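Local coordinates for DUF3247 family protein (Xanthomonas campestris pv. campestris, PDB 2E12) that is of unknown function but adopts a variant of the Sm-like fold, a small beta barrel that in relatives commonly binds RNA, at residues P2-V8 with Y54-R60; R30-D36 with R85-P91; N64-R68 with W80-I86. All coordinates share one frame; numbering follows the deposited sequence.

Contact 1 (P2-V8 with Y54-R60); sequences PKYAPHV and YRDEQER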
loop_
_atom_site.group_PDB
_atom_site.type_symbol
_atom_site.label_atom_id
_atom_site.label_comp_id
_atom_site.label_asym_id
_atom_site.label_seq_id
_atom_site.Cartn_x
_atom_site.Cartn_y
_atom_site.Cartn_z
ATOM N N PRO A 2 -25.592 -9.572 0.731
ATOM C CA PRO A 2 -24.211 -9.551 1.230
ATOM C C PRO A 2 -23.365 -10.765 0.850
ATOM O O PRO A 2 -23.847 -11.891 0.843
ATOM C CB PRO A 2 -24.382 -9.465 2.756
ATOM C CG PRO A 2 -25.870 -9.174 2.972
ATOM C CD PRO A 2 -26.525 -9.884 1.824
ATOM N N LYS A 3 -22.100 -10.530 0.529
ATOM C CA LYS A 3 -21.189 -11.620 0.214
ATOM C C LYS A 3 -20.421 -11.801 1.520
ATOM O O LYS A 3 -20.027 -10.815 2.142
ATOM C CB LYS A 3 -20.243 -11.224 -0.922
ATOM C CG LYS A 3 -20.959 -10.774 -2.185
ATOM C CD LYS A 3 -19.967 -10.492 -3.296
ATOM C CE LYS A 3 -20.670 -10.080 -4.579
ATOM N NZ LYS A 3 -19.698 -9.855 -5.688
ATOM N N TYR A 4 -20.245 -13.046 1.952
ATOM C CA TYR A 4 -19.547 -13.326 3.210
ATOM C C TYR A 4 -18.136 -13.877 3.010
ATOM O O TYR A 4 -17.880 -14.654 2.089
ATOM C CB TYR A 4 -20.365 -14.305 4.066
ATOM C CG TYR A 4 -21.670 -13.718 4.580
ATOM C CD1 TYR A 4 -22.756 -13.507 3.722
ATOM C CD2 TYR A 4 -21.800 -13.311 5.915
ATOM C CE1 TYR A 4 -23.937 -12.892 4.181
ATOM C CE2 TYR A 4 -22.980 -12.703 6.382
ATOM C CZ TYR A 4 -24.040 -12.492 5.511
ATOM O OH TYR A 4 -25.186 -11.853 5.961
ATOM N N ALA A 5 -17.218 -13.440 3.865
ATOM C CA ALA A 5 -15.831 -13.883 3.801
ATOM C C ALA A 5 -15.402 -14.312 5.193
ATOM O O ALA A 5 -15.930 -13.822 6.188
ATOM C CB ALA A 5 -14.928 -12.750 3.290
ATOM N N PRO A 6 -14.455 -15.252 5.278
ATOM C CA PRO A 6 -13.943 -15.754 6.555
ATOM C C PRO A 6 -13.381 -14.657 7.480
ATOM O O PRO A 6 -13.509 -14.761 8.697
ATOM C CB PRO A 6 -12.890 -16.790 6.130
ATOM C CG PRO A 6 -12.635 -16.492 4.653
ATOM C CD PRO A 6 -13.977 -16.085 4.164
ATOM N N HIS A 7 -12.765 -13.622 6.902
ATOM C CA HIS A 7 -12.209 -12.499 7.678
ATOM C C HIS A 7 -12.335 -11.210 6.860
ATOM O O HIS A 7 -12.340 -11.265 5.633
ATOM C CB HIS A 7 -10.716 -12.711 7.994
ATOM C CG HIS A 7 -10.397 -14.028 8.633
ATOM N ND1 HIS A 7 -10.303 -15.200 7.913
ATOM C CD2 HIS A 7 -10.129 -14.352 9.920
ATOM C CE1 HIS A 7 -9.989 -16.191 8.729
ATOM N NE2 HIS A 7 -9.877 -15.703 9.951
ATOM N N VAL A 8 -12.443 -10.059 7.531
ATOM C CA VAL A 8 -12.540 -8.752 6.845
ATOM C C VAL A 8 -11.715 -7.689 7.604
ATOM O O VAL A 8 -11.579 -7.771 8.824
ATOM C CB VAL A 8 -14.021 -8.266 6.696
ATOM C CG1 VAL A 8 -14.774 -9.159 5.717
ATOM C CG2 VAL A 8 -14.718 -8.267 8.053
ATOM N N TYR A 54 -17.007 -7.102 2.359
ATOM C CA TYR A 54 -17.692 -8.361 2.690
ATOM C C TYR A 54 -18.174 -8.309 4.135
ATOM O O TYR A 54 -17.927 -7.330 4.832
ATOM C CB TYR A 54 -16.728 -9.546 2.552
ATOM C CG TYR A 54 -16.182 -9.793 1.158
ATOM C CD1 TYR A 54 -16.929 -10.489 0.209
ATOM C CD2 TYR A 54 -14.904 -9.360 0.802
ATOM C CE1 TYR A 54 -16.413 -10.752 -1.058
ATOM C CE2 TYR A 54 -14.383 -9.615 -0.458
ATOM C CZ TYR A 54 -15.141 -10.312 -1.383
ATOM O OH TYR A 54 -14.623 -10.573 -2.631
ATOM N N ARG A 55 -18.867 -9.365 4.561
ATOM C CA ARG A 55 -19.358 -9.523 5.936
ATOM C C ARG A 55 -18.804 -10.829 6.494
ATOM O O ARG A 55 -18.721 -11.836 5.773
ATOM C CB ARG A 55 -20.886 -9.668 6.022
ATOM C CG ARG A 55 -21.709 -8.424 5.873
ATOM C CD ARG A 55 -23.124 -8.741 6.357
ATOM N NE ARG A 55 -24.102 -7.728 5.983
ATOM C CZ ARG A 55 -25.407 -7.840 6.189
ATOM N NH1 ARG A 55 -25.899 -8.921 6.779
ATOM N NH2 ARG A 55 -26.230 -6.889 5.763
ATOM N N ASP A 56 -18.446 -10.827 7.774
ATOM C CA ASP A 56 -17.991 -12.062 8.398
ATOM C C ASP A 56 -19.206 -12.677 9.104
ATOM O O ASP A 56 -20.317 -12.138 9.031
ATOM C CB ASP A 56 -16.847 -11.821 9.394
ATOM C CG ASP A 56 -17.164 -10.748 10.430
ATOM O OD1 ASP A 56 -18.340 -10.556 10.799
ATOM O OD2 ASP A 56 -16.205 -10.105 10.904
ATOM N N GLU A 57 -18.999 -13.800 9.780
ATOM C CA GLU A 57 -20.084 -14.478 10.462
ATOM C C GLU A 57 -20.796 -13.652 11.527
ATOM O O GLU A 57 -21.997 -13.831 11.735
ATOM C CB GLU A 57 -19.583 -15.772 11.088
ATOM C CG GLU A 57 -20.714 -16.625 11.608
ATOM C CD GLU A 57 -20.238 -17.870 12.284
ATOM O OE1 GLU A 57 -19.312 -18.520 11.745
ATOM O OE2 GLU A 57 -20.805 -18.213 13.351
ATOM N N GLN A 58 -20.059 -12.786 12.224
ATOM C CA GLN A 58 -20.631 -11.930 13.267
ATOM C C GLN A 58 -21.357 -10.752 12.627
ATOM O O GLN A 58 -21.879 -9.887 13.321
ATOM C CB GLN A 58 -19.522 -11.414 14.203
ATOM C CG GLN A 58 -19.121 -12.392 15.306
ATOM C CD GLN A 58 -17.812 -12.017 16.006
ATOM O OE1 GLN A 58 -17.596 -10.856 16.390
ATOM N NE2 GLN A 58 -16.940 -13.005 16.189
ATOM N N GLU A 59 -21.368 -10.736 11.294
ATOM C CA GLU A 59 -22.015 -9.705 10.486
ATOM C C GLU A 59 -21.315 -8.335 10.417
ATOM O O GLU A 59 -21.970 -7.331 10.169
ATOM C CB GLU A 59 -23.465 -9.504 10.939
ATOM C CG GLU A 59 -24.306 -10.775 11.011
ATOM C CD GLU A 59 -24.585 -11.394 9.652
ATOM O OE1 GLU A 59 -24.562 -10.667 8.645
ATOM O OE2 GLU A 59 -24.848 -12.612 9.592
ATOM N N ARG A 60 -19.998 -8.305 10.622
ATOM C CA ARG A 60 -19.207 -7.072 10.554
ATOM C C ARG A 60 -18.652 -6.883 9.122
ATOM O O ARG A 60 -18.201 -7.848 8.501
ATOM C CB ARG A 60 -18.034 -7.130 11.558
ATOM C CG ARG A 60 -18.404 -7.574 12.990
ATOM C CD ARG A 60 -17.130 -7.752 13.846
ATOM N NE ARG A 60 -17.377 -8.116 15.250
ATOM C CZ ARG A 60 -17.938 -7.313 16.147
ATOM N NH1 ARG A 60 -18.319 -6.086 15.806
ATOM N NH2 ARG A 60 -18.139 -7.742 17.386
HETATM O O HOH W 1 -13.394 -10.562 10.296
#

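Contact 2 (R30-D36 with R85-P91); sequences RVRIELD and RIVAVHP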
loop_
_atom_site.group_PDB
_atom_site.type_symbol
_atom_site.label_atom_id
_atom_site.label_comp_id
_atom_site.label_asym_id
_atom_site.label_seq_id
_atom_site.Cartn_x
_atom_site.Cartn_y
_atom_site.Cartn_z
ATOM N N ARG A 30 2.934 -14.257 -14.160
ATOM C CA ARG A 30 3.409 -15.466 -13.492
ATOM C C ARG A 30 4.155 -15.060 -12.233
ATOM O O ARG A 30 5.089 -14.254 -12.286
ATOM C CB ARG A 30 4.325 -16.250 -14.421
ATOM C CG ARG A 30 3.589 -16.997 -15.524
ATOM C CD ARG A 30 4.561 -17.531 -16.558
ATOM N NE ARG A 30 5.465 -18.547 -16.021
ATOM C CZ ARG A 30 6.672 -18.787 -16.515
ATOM N NH1 ARG A 30 7.104 -18.080 -17.550
ATOM N NH2 ARG A 30 7.442 -19.726 -15.978
ATOM N N VAL A 31 3.733 -15.602 -11.096
ATOM C CA VAL A 31 4.363 -15.250 -9.836
ATOM C C VAL A 31 4.419 -16.423 -8.872
ATOM O O VAL A 31 3.810 -17.470 -9.104
ATOM C CB VAL A 31 3.590 -14.108 -9.146
ATOM C CG1 VAL A 31 3.505 -12.899 -10.062
ATOM C CG2 VAL A 31 2.192 -14.585 -8.786
ATOM N N ARG A 32 5.185 -16.244 -7.806
ATOM C CA ARG A 32 5.295 -17.249 -6.756
ATOM C C ARG A 32 4.833 -16.460 -5.546
ATOM O O ARG A 32 5.279 -15.328 -5.336
ATOM C CB ARG A 32 6.737 -17.707 -6.568
ATOM C CG ARG A 32 6.886 -19.143 -6.075
ATOM C CD ARG A 32 8.278 -19.677 -6.411
ATOM N NE ARG A 32 9.331 -18.713 -6.093
ATOM C CZ ARG A 32 9.608 -18.276 -4.867
ATOM N NH1 ARG A 32 8.913 -18.718 -3.827
ATOM N NH2 ARG A 32 10.575 -17.389 -4.682
ATOM N N ILE A 33 3.941 -17.051 -4.763
ATOM C CA ILE A 33 3.373 -16.378 -3.604
ATOM C C ILE A 33 3.713 -17.012 -2.265
ATOM O O ILE A 33 3.714 -18.231 -2.138
ATOM C CB ILE A 33 1.841 -16.345 -3.737
ATOM C CG1 ILE A 33 1.464 -15.707 -5.078
ATOM C CG2 ILE A 33 1.221 -15.585 -2.570
ATOM C CD1 ILE A 33 -0.013 -15.795 -5.408
ATOM N N GLU A 34 4.002 -16.172 -1.273
ATOM C CA GLU A 34 4.292 -16.643 0.078
ATOM C C GLU A 34 3.027 -16.412 0.914
ATOM O O GLU A 34 2.525 -15.288 0.984
ATOM C CB GLU A 34 5.471 -15.878 0.698
ATOM C CG GLU A 34 6.814 -16.120 0.015
ATOM C CD GLU A 34 7.991 -15.616 0.843
ATOM O OE1 GLU A 34 9.137 -15.633 0.338
ATOM O OE2 GLU A 34 7.769 -15.210 2.005
ATOM N N LEU A 35 2.526 -17.481 1.538
ATOM C CA LEU A 35 1.314 -17.443 2.365
ATOM C C LEU A 35 1.654 -17.500 3.856
ATOM O O LEU A 35 2.680 -18.055 4.232
ATOM C CB LEU A 35 0.408 -18.623 2.006
ATOM C CG LEU A 35 -0.109 -18.681 0.564
ATOM C CD1 LEU A 35 -0.622 -20.071 0.259
ATOM C CD2 LEU A 35 -1.196 -17.638 0.364
ATOM N N ASP A 36 0.772 -16.959 4.699
ATOM C CA ASP A 36 1.007 -16.926 6.151
ATOM C C ASP A 36 0.932 -18.253 6.913
ATOM O O ASP A 36 1.046 -18.272 8.136
ATOM C CB ASP A 36 0.075 -15.899 6.817
ATOM C CG ASP A 36 -1.393 -16.294 6.754
ATOM O OD1 ASP A 36 -1.703 -17.409 6.296
ATOM O OD2 ASP A 36 -2.243 -15.482 7.177
ATOM N N ARG A 85 -4.180 -13.753 3.314
ATOM C CA ARG A 85 -3.255 -14.824 3.682
ATOM C C ARG A 85 -1.858 -14.642 3.072
ATOM O O ARG A 85 -0.932 -15.393 3.387
ATOM C CB ARG A 85 -3.825 -16.173 3.235
ATOM C CG ARG A 85 -5.276 -16.421 3.644
ATOM C CD ARG A 85 -5.441 -16.712 5.141
ATOM N NE ARG A 85 -5.092 -15.577 5.994
ATOM C CZ ARG A 85 -5.175 -15.587 7.322
ATOM N NH1 ARG A 85 -5.596 -16.674 7.955
ATOM N NH2 ARG A 85 -4.835 -14.512 8.018
ATOM N N ILE A 86 -1.705 -13.645 2.205
ATOM C CA ILE A 86 -0.425 -13.397 1.534
ATOM C C ILE A 86 0.604 -12.618 2.332
ATOM O O ILE A 86 0.279 -11.627 2.970
ATOM C CB ILE A 86 -0.636 -12.666 0.193
ATOM C CG1 ILE A 86 -1.365 -13.608 -0.771
ATOM C CG2 ILE A 86 0.713 -12.175 -0.360
ATOM C CD1 ILE A 86 -1.783 -12.988 -2.089
ATOM N N VAL A 87 1.855 -13.068 2.244
ATOM C CA VAL A 87 2.985 -12.455 2.941
ATOM C C VAL A 87 4.019 -11.876 1.965
ATOM O O VAL A 87 4.758 -10.945 2.300
ATOM C CB VAL A 87 3.676 -13.500 3.842
ATOM C CG1 VAL A 87 4.787 -12.857 4.640
ATOM C CG2 VAL A 87 2.656 -14.133 4.760
ATOM N N ALA A 88 4.073 -12.422 0.755
ATOM C CA ALA A 88 5.026 -11.939 -0.239
ATOM C C ALA A 88 4.634 -12.380 -1.646
ATOM O O ALA A 88 4.003 -13.417 -1.823
ATOM C CB ALA A 88 6.430 -12.452 0.094
ATOM N N VAL A 89 5.015 -11.580 -2.638
ATOM C CA VAL A 89 4.724 -11.879 -4.035
ATOM C C VAL A 89 5.946 -11.528 -4.867
ATOM O O VAL A 89 6.348 -10.367 -4.918
ATOM C CB VAL A 89 3.530 -11.052 -4.562
ATOM C CG1 VAL A 89 3.327 -11.330 -6.043
ATOM C CG2 VAL A 89 2.265 -11.386 -3.778
ATOM N N HIS A 90 6.543 -12.529 -5.510
ATOM C CA HIS A 90 7.719 -12.294 -6.341
ATOM C C HIS A 90 7.475 -12.753 -7.780
ATOM O O HIS A 90 6.849 -13.784 -8.016
ATOM C CB HIS A 90 8.927 -12.997 -5.721
ATOM C CG HIS A 90 9.333 -12.422 -4.398
ATOM N ND1 HIS A 90 9.854 -11.152 -4.268
ATOM C CD2 HIS A 90 9.243 -12.919 -3.142
ATOM C CE1 HIS A 90 10.066 -10.892 -2.991
ATOM N NE2 HIS A 90 9.704 -11.949 -2.286
ATOM N N PRO A 91 7.955 -11.980 -8.761
ATOM C CA PRO A 91 7.785 -12.301 -10.182
ATOM C C PRO A 91 8.752 -13.369 -10.700
ATOM O O PRO A 91 9.655 -13.779 -9.980
ATOM C CB PRO A 91 8.027 -10.961 -10.846
ATOM C CG PRO A 91 9.163 -10.428 -10.018
ATOM C CD PRO A 91 8.716 -10.728 -8.598
#

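Contact 3 (N64-R68 with W80-I86); sequences NGQLR and WIWMDRI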
loop_
_atom_site.group_PDB
_atom_site.type_symbol
_atom_site.label_atom_id
_atom_site.label_comp_id
_atom_site.label_asym_id
_atom_site.label_seq_id
_atom_site.Cartn_x
_atom_site.Cartn_y
_atom_site.Cartn_z
ATOM N N ASN A 64 -11.288 -7.133 1.838
ATOM C CA ASN A 64 -10.576 -8.372 1.542
ATOM C C ASN A 64 -10.667 -8.604 0.034
ATOM O O ASN A 64 -11.200 -7.768 -0.690
ATOM C CB ASN A 64 -11.209 -9.549 2.278
ATOM C CG ASN A 64 -10.216 -10.662 2.556
ATOM O OD1 ASN A 64 -9.215 -10.810 1.856
ATOM N ND2 ASN A 64 -10.503 -11.463 3.564
ATOM N N GLY A 65 -10.148 -9.737 -0.433
ATOM C CA GLY A 65 -10.196 -10.042 -1.856
ATOM C C GLY A 65 -9.957 -11.513 -2.159
ATOM O O GLY A 65 -9.398 -12.248 -1.342
ATOM N N GLN A 66 -10.381 -11.946 -3.345
ATOM C CA GLN A 66 -10.217 -13.331 -3.754
ATOM C C GLN A 66 -9.344 -13.403 -4.989
ATOM O O GLN A 66 -9.561 -12.672 -5.953
ATOM C CB GLN A 66 -11.588 -13.968 -4.027
ATOM C CG GLN A 66 -12.477 -14.027 -2.775
ATOM C CD GLN A 66 -13.856 -14.606 -3.048
ATOM O OE1 GLN A 66 -13.998 -15.803 -3.275
ATOM N NE2 GLN A 66 -14.873 -13.751 -3.041
ATOM N N LEU A 67 -8.358 -14.296 -4.938
ATOM C CA LEU A 67 -7.393 -14.512 -6.017
ATOM C C LEU A 67 -7.514 -15.926 -6.573
ATOM O O LEU A 67 -7.631 -16.894 -5.819
ATOM C CB LEU A 67 -5.975 -14.314 -5.480
ATOM C CG LEU A 67 -4.759 -14.620 -6.355
ATOM C CD1 LEU A 67 -4.672 -13.625 -7.488
ATOM C CD2 LEU A 67 -3.498 -14.547 -5.506
ATOM N N ARG A 68 -7.507 -16.021 -7.898
ATOM C CA ARG A 68 -7.580 -17.296 -8.596
ATOM C C ARG A 68 -6.259 -17.486 -9.337
ATOM O O ARG A 68 -5.809 -16.595 -10.067
ATOM C CB ARG A 68 -8.732 -17.301 -9.606
ATOM C CG ARG A 68 -8.871 -18.607 -10.383
ATOM C CD ARG A 68 -9.891 -18.465 -11.519
ATOM N NE ARG A 68 -9.425 -19.084 -12.751
ATOM C CZ ARG A 68 -10.018 -18.961 -13.933
ATOM N NH1 ARG A 68 -11.126 -18.236 -14.067
ATOM N NH2 ARG A 68 -9.482 -19.540 -14.995
ATOM N N TRP A 80 -8.404 -21.011 -5.601
ATOM C CA TRP A 80 -8.892 -19.715 -5.129
ATOM C C TRP A 80 -8.400 -19.517 -3.706
ATOM O O TRP A 80 -8.515 -20.418 -2.873
ATOM C CB TRP A 80 -10.425 -19.654 -5.130
ATOM C CG TRP A 80 -11.033 -19.479 -6.486
ATOM C CD1 TRP A 80 -11.262 -20.452 -7.417
ATOM C CD2 TRP A 80 -11.495 -18.255 -7.064
ATOM N NE1 TRP A 80 -11.842 -19.909 -8.537
ATOM C CE2 TRP A 80 -11.996 -18.561 -8.347
ATOM C CE3 TRP A 80 -11.535 -16.926 -6.622
ATOM C CZ2 TRP A 80 -12.533 -17.583 -9.194
ATOM C CZ3 TRP A 80 -12.068 -15.955 -7.466
ATOM C CH2 TRP A 80 -12.560 -16.291 -8.736
ATOM N N ILE A 81 -7.854 -18.335 -3.430
ATOM C CA ILE A 81 -7.338 -18.027 -2.102
ATOM C C ILE A 81 -7.783 -16.637 -1.665
ATOM O O ILE A 81 -7.960 -15.754 -2.501
ATOM C CB ILE A 81 -5.797 -18.049 -2.098
ATOM C CG1 ILE A 81 -5.290 -19.441 -2.481
ATOM C CG2 ILE A 81 -5.270 -17.634 -0.733
ATOM C CD1 ILE A 81 -3.774 -19.563 -2.493
ATOM N N TRP A 82 -7.981 -16.445 -0.367
ATOM C CA TRP A 82 -8.344 -15.125 0.125
ATOM C C TRP A 82 -7.007 -14.408 0.290
ATOM O O TRP A 82 -6.056 -14.967 0.841
ATOM C CB TRP A 82 -9.103 -15.207 1.454
ATOM C CG TRP A 82 -10.483 -15.773 1.298
ATOM C CD1 TRP A 82 -10.848 -17.081 1.402
ATOM C CD2 TRP A 82 -11.668 -15.054 0.935
ATOM N NE1 TRP A 82 -12.187 -17.227 1.125
ATOM C CE2 TRP A 82 -12.716 -15.998 0.835
ATOM C CE3 TRP A 82 -11.947 -13.704 0.681
ATOM C CZ2 TRP A 82 -14.024 -15.635 0.491
ATOM C CZ3 TRP A 82 -13.251 -13.342 0.337
ATOM C CH2 TRP A 82 -14.272 -14.308 0.246
ATOM N N MET A 83 -6.936 -13.176 -0.206
ATOM C CA MET A 83 -5.697 -12.406 -0.184
ATOM C C MET A 83 -5.090 -11.980 1.154
ATOM O O MET A 83 -3.905 -11.653 1.204
ATOM C CB MET A 83 -5.848 -11.194 -1.109
ATOM C CG MET A 83 -5.764 -11.572 -2.588
ATOM S SD MET A 83 -6.452 -10.337 -3.718
ATOM C CE MET A 83 -5.065 -9.217 -3.886
ATOM N N ASP A 84 -5.867 -11.983 2.234
ATOM C CA ASP A 84 -5.307 -11.607 3.536
ATOM C C ASP A 84 -4.290 -12.643 4.032
ATOM O O ASP A 84 -3.616 -12.438 5.042
ATOM C CB ASP A 84 -6.413 -11.453 4.586
ATOM C CG ASP A 84 -7.290 -12.690 4.713
ATOM O OD1 ASP A 84 -8.010 -12.802 5.728
ATOM O OD2 ASP A 84 -7.269 -13.542 3.803
ATOM N N ARG A 85 -4.180 -13.753 3.314
ATOM C CA ARG A 85 -3.255 -14.824 3.682
ATOM C C ARG A 85 -1.858 -14.642 3.072
ATOM O O ARG A 85 -0.932 -15.393 3.387
ATOM C CB ARG A 85 -3.825 -16.173 3.235
ATOM C CG ARG A 85 -5.276 -16.421 3.644
ATOM C CD ARG A 85 -5.441 -16.712 5.141
ATOM N NE ARG A 85 -5.092 -15.577 5.994
ATOM C CZ ARG A 85 -5.175 -15.587 7.322
ATOM N NH1 ARG A 85 -5.596 -16.674 7.955
ATOM N NH2 ARG A 85 -4.835 -14.512 8.018
ATOM N N ILE A 86 -1.705 -13.645 2.205
ATOM C CA ILE A 86 -0.425 -13.397 1.534
ATOM C C ILE A 86 0.604 -12.618 2.332
ATOM O O ILE A 86 0.279 -11.627 2.970
ATOM C CB ILE A 86 -0.636 -12.666 0.193
ATOM C CG1 ILE A 86 -1.365 -13.608 -0.771
ATOM C CG2 ILE A 86 0.713 -12.175 -0.360
ATOM C CD1 ILE A 86 -1.783 -12.988 -2.089
#

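Contact 1 (P2-V8 with Y54-R60)
Tyr4 lies alongside Arg55, both side chains pointing the same way, with CB of Arg55 over one face of the phenol ring in a CH-pi contact, 4.1 Å from its centroid. The far end of the ring turns polar: Tyr4 OH donates to Glu59 OE1 on that oxygen's syn side, 3.0 Å away. Arg55 NH1 forms a salt bridge with the same oxygen at 2.9 Å, so OE1 is gripped by two donors. On the guanidinium itself, Pro2 CG sits over the centre of one face, 3.5 Å from Arg55 CZ. Behind these side chains the backbones make a single bridge, Arg55 N to Lys3 O at 3.0 Å and Ala5 N to Arg55 O at 2.9 Å. Inward, Ala5 CB and Val8 CG1 both pack on Tyr54 CB. A water bridges Val8 N and Asp56 OD2. The type I turn from Asp56 to Glu59 brings the glutamate back to Tyr4, its chain bent at chi2 (-68°). Trp82 of strand 79-82 touches Ala5 and Pro6. The N-terminal arm is thus held to the end of strand 44-55 by apolar packing inside and a charge-assisted hydroxyl-carboxylate-guanidinium group at the surface, which probably keeps Glu59 ionised.

Contact 2 (R30-D36 with R85-P91)
Strands 30-35 and 86-91 pair antiparallel in the three-stranded sheet 40-42, 30-35, 86-91 of this Sm-like fold, joining the first strand of the chain to the last, and a classic beta bulge interrupts their register. Their axes come within 4.5 Å, the N-to-C directions 158° apart. Arg32 and His90 form a regular hydrogen-bonded pair, N to O in both directions, and Ile33 and Val89 follow as a non-hydrogen-bonded pair. At the bulge Val87 and Ala88 both face Glu34. Glu34 O accepts a short bond from Val87 N at 2.6 Å and a longer one from Ala88 N at 3.3 Å, both donors coming from the same face of the carbonyl plane. Beyond it the pairing resumes one residue out of step, with Asp36 N bonded to Arg85 O.

The two faces differ. On the buried one, Ile33 CG2 meets Ile86 CG1 at 3.7 Å, the two side chains crossing obliquely, while Val89 CG1 lies 4.2 Å from Val31 CB. Trp21 of helix 12-23 packs on Ile86 and Val89, so these aliphatic groups belong to the interior between helix and sheet. The other face carries Arg32, Glu34, Ala88 and His90. There the extended Glu34 chain runs over the methyl of Ala88, with its CD 3.6 Å from Ala88 CB.

Where strand 86-91 begins, a charge pair joins Asp36 to Arg85. Bends at chi2 (-73°) and chi3 (65°) fold the Arg85 chain back toward Asp36, whose carboxylate stands steeply to the guanidinium plane. Asp36 OD2 sits over the guanidinium face, well out of its plane, so the attraction is electrostatic, with no N-H aimed at the oxygen, although Asp36 OD2 is just 2.9 Å from Arg85 NH2.

Contact 3 (N64-R68 with W80-I86)
Strands 61-70 and 79-82 form an antiparallel beta hairpin of the Sm-like fold, packed closely on one side and more open on the other. On the inner face Leu67, paired with Ile81 by two backbone bonds, sends CB against Met83 CG at 4.0 Å and CD2 to Ile86 CD1. Trp21 of helix 12-23 packs on Met83, and Ile33 of strand 30-35 meets Leu67, so Leu67 and Met83 are buried on this side. Strand 79-82 passes into the 3-10 segment 83-85, whose first residue still bonds to the partner strand, Met83 N to Gly65 O at 2.9 Å. The sulfur of Met83 lies close along the glycine backbone, with SD 4.0 Å from Gly65 C.

The outer face is built from polar chains laid on indoles. Gln66 runs beside Trp82, its CG over one face of the indole, 3.5 Å from the centroid of the six-membered ring of Trp82. Its extended chi2 (178°) carries the amide on across the ring, the two planes only 18° apart, and NE2 is then held by Tyr54 OH. Tyr54 also meets Trp82 edge-to-face. The same glutamine puts CB at the edge of Trp80. That second indole, more exposed, is crossed by Arg68, whose guanidinium goes on to a salt bridge with Asp70. Arg68 CB stands almost straight above the six-membered ring of Trp80, 3.7 Å from its centroid and 10° off the normal.

In the fold
Contact 3 lies near the middle of the chain, its centre about 14 Å from that of contact 1 and about 11 Å from that of contact 2. Contacts 1 and 2 sit on opposite sides of the chain's centre, their own centres about 24 Å apart. Contact 1 reaches, through the end of strand 44-55, the sheet of strands 44-55, 61-70 and 79-82 that holds contact 3; contact 2 belongs to the other sheet, 40-42, 30-35 and 86-91. The 3-10 segment 83-85 carries the chain between the sheets, and contacts 2 and 3 share Arg85 and Ile86 at that passage. In sequence, contact 3 nests within the loop closed by contact 2, whereas contacts 1 and 2 interleave. Together they tie the N-terminal arm and both sheets into one compact domain.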